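Local structure of Non-structural polyprotein (Sindbis virus, 4GUA) at residues E359-A364 and S445-L450. The protein is a precursor of the alphavirus RNA replication enzymes, here the protease region of nsP2 joined to the macro and zinc-binding domains of nsP3. Numbering follows the deposited sequence.
Sequences EAVVNA and SVAIPL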
loop_
_atom_site.group_PDB
_atom_site.type_symbol
_atom_site.label_atom_id
_atom_site.label_comp_id
_atom_site.label_asym_id
_atom_site.label_seq_id
_atom_site.Cartn_x
_atom_site.Cartn_y
_atom_site.Cartn_z
ATOM N N GLU A 359 -0.873 27.413 3.054
ATOM C CA GLU A 359 0.165 27.372 2.013
ATOM C C GLU A 359 -0.406 27.294 0.601
ATOM O O GLU A 359 0.097 27.943 -0.322
ATOM C CB GLU A 359 1.118 26.196 2.233
ATOM C CG GLU A 359 2.182 26.071 1.149
ATOM C CD GLU A 359 3.175 24.946 1.403
ATOM O OE1 GLU A 359 3.298 24.501 2.571
ATOM O OE2 GLU A 359 3.824 24.500 0.426
ATOM N N ALA A 360 -1.432 26.470 0.430
ATOM C CA ALA A 360 -2.081 26.342 -0.863
ATOM C C ALA A 360 -3.578 26.556 -0.716
ATOM O O ALA A 360 -4.170 26.248 0.319
ATOM C CB ALA A 360 -1.798 24.974 -1.460
ATOM N N VAL A 361 -4.189 27.086 -1.764
ATOM C CA VAL A 361 -5.624 27.285 -1.784
ATOM C C VAL A 361 -6.192 26.537 -2.978
ATOM O O VAL A 361 -5.611 26.550 -4.066
ATOM C CB VAL A 361 -5.979 28.782 -1.891
ATOM C CG1 VAL A 361 -5.402 29.386 -3.165
ATOM C CG2 VAL A 361 -7.483 28.977 -1.831
ATOM N N VAL A 362 -7.338 25.899 -2.774
ATOM C CA VAL A 362 -7.971 25.122 -3.825
ATOM C C VAL A 362 -9.132 25.917 -4.378
ATOM O O VAL A 362 -9.981 26.402 -3.632
ATOM C CB VAL A 362 -8.498 23.772 -3.308
ATOM C CG1 VAL A 362 -9.397 23.113 -4.350
ATOM C CG2 VAL A 362 -7.343 22.857 -2.917
ATOM N N ASN A 363 -9.119 26.111 -5.690
ATOM C CA ASN A 363 -10.239 26.719 -6.386
ATOM C C ASN A 363 -11.254 25.659 -6.799
ATOM O O ASN A 363 -10.880 24.549 -7.190
ATOM C CB ASN A 363 -9.734 27.459 -7.625
ATOM C CG ASN A 363 -10.852 28.118 -8.406
ATOM O OD1 ASN A 363 -11.831 28.587 -7.831
ATOM N ND2 ASN A 363 -10.713 28.152 -9.723
ATOM N N ALA A 364 -12.536 26.001 -6.727
ATOM C CA ALA A 364 -13.556 25.137 -7.296
ATOM C C ALA A 364 -13.715 25.622 -8.727
ATOM O O ALA A 364 -14.316 26.667 -8.996
ATOM C CB ALA A 364 -14.860 25.269 -6.536
ATOM N N SER A 445 -0.345 23.088 4.615
ATOM C CA SER A 445 -1.713 23.494 4.906
ATOM C C SER A 445 -2.436 23.799 3.606
ATOM O O SER A 445 -1.839 24.315 2.655
ATOM C CB SER A 445 -1.731 24.744 5.785
ATOM O OG SER A 445 -0.920 25.770 5.230
ATOM N N VAL A 446 -3.730 23.512 3.564
ATOM C CA VAL A 446 -4.479 23.768 2.350
ATOM C C VAL A 446 -5.863 24.316 2.672
ATOM O O VAL A 446 -6.554 23.799 3.547
ATOM C CB VAL A 446 -4.575 22.490 1.484
ATOM C CG1 VAL A 446 -5.087 21.331 2.306
ATOM C CG2 VAL A 446 -5.463 22.727 0.277
ATOM N N ALA A 447 -6.242 25.393 1.988
ATOM C CA ALA A 447 -7.596 25.922 2.080
ATOM C C ALA A 447 -8.382 25.345 0.930
ATOM O O ALA A 447 -7.942 25.414 -0.215
ATOM C CB ALA A 447 -7.590 27.434 1.995
ATOM N N ILE A 448 -9.549 24.787 1.231
ATOM C CA ILE A 448 -10.339 24.118 0.210
ATOM C C ILE A 448 -11.837 24.333 0.432
ATOM O O ILE A 448 -12.309 24.338 1.568
ATOM C CB ILE A 448 -9.995 22.621 0.213
ATOM C CG1 ILE A 448 -10.873 21.849 -0.760
ATOM C CG2 ILE A 448 -10.137 22.050 1.614
ATOM C CD1 ILE A 448 -10.427 20.420 -0.928
ATOM N N PRO A 449 -12.591 24.527 -0.657
ATOM C CA PRO A 449 -14.047 24.634 -0.585
ATOM C C PRO A 449 -14.691 23.274 -0.804
ATOM O O PRO A 449 -13.972 22.321 -1.088
ATOM C CB PRO A 449 -14.364 25.555 -1.758
ATOM C CG PRO A 449 -13.366 25.156 -2.781
ATOM C CD PRO A 449 -12.105 24.799 -2.020
ATOM N N LEU A 450 -16.011 23.180 -0.716
ATOM C CA LEU A 450 -16.662 21.911 -0.991
ATOM C C LEU A 450 -17.034 21.884 -2.460
ATOM O O LEU A 450 -17.930 22.600 -2.897
ATOM C CB LEU A 450 -17.906 21.719 -0.124
ATOM C CG LEU A 450 -17.689 21.625 1.387
ATOM C CD1 LEU A 450 -18.996 21.289 2.090
ATOM C CD2 LEU A 450 -16.632 20.596 1.723
#
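Two neighbouring parallel strands of the central macro-domain sheet, 360-364 and 445-448, meet here; their axes approach to 4.5 Å and their directions differ by 24°. The register pairs Ala360 with Val446 and Val361 with Ala447. Three backbone hydrogen bonds alternate across the seam: Ala360 N donates to Ser445 O, Ala447 N to Ala360 O at 2.8 Å, and Val362 N to Ala447 O, the last nearly along the C=O axis. A side chain extends this ladder at its start. The hydroxyl of Ser445, turned between its backbone N and carbonyl carbon (chi1 52°), accepts the N-H of Glu359 at 2.7 Å from N to OG, in an almost straight bond with an angle of 169° at the hydrogen. The carboxylate of Glu359 is held apart from this bond, by a salt bridge to Lys406 and a hydrogen bond from the backbone N of Lys444.

Apolar contacts divide between the two faces. On one, Val361 CG2 lies 4.1 Å from Ala447 CB. On the other, Val362 crosses Val446 obliquely, CG2 to CG2 at 3.7 Å, and runs side by side with Ile448, whose CG1 is 4.0 Å from Val362 CB. Beyond the last bond Pro449, which has no N-H to donate, sets its ring against the other strand: it crosses Val362 at about a right angle, with CD 4.0 Å from Val362 CG1, and its CG reaches Ala364 CB at 4.0 Å. Ala364 also lies close to a bound MES molecule.

Strand 405-410 hydrogen-bonds the far edge of 360-364, and strand 480-484 lies beyond 445-448, which makes this pair interior to the sheet. Helix 420-440 precedes strand 445-448 in the chain, and such parallel strands with intervening helices are characteristic of the alpha/beta macro-domain fold.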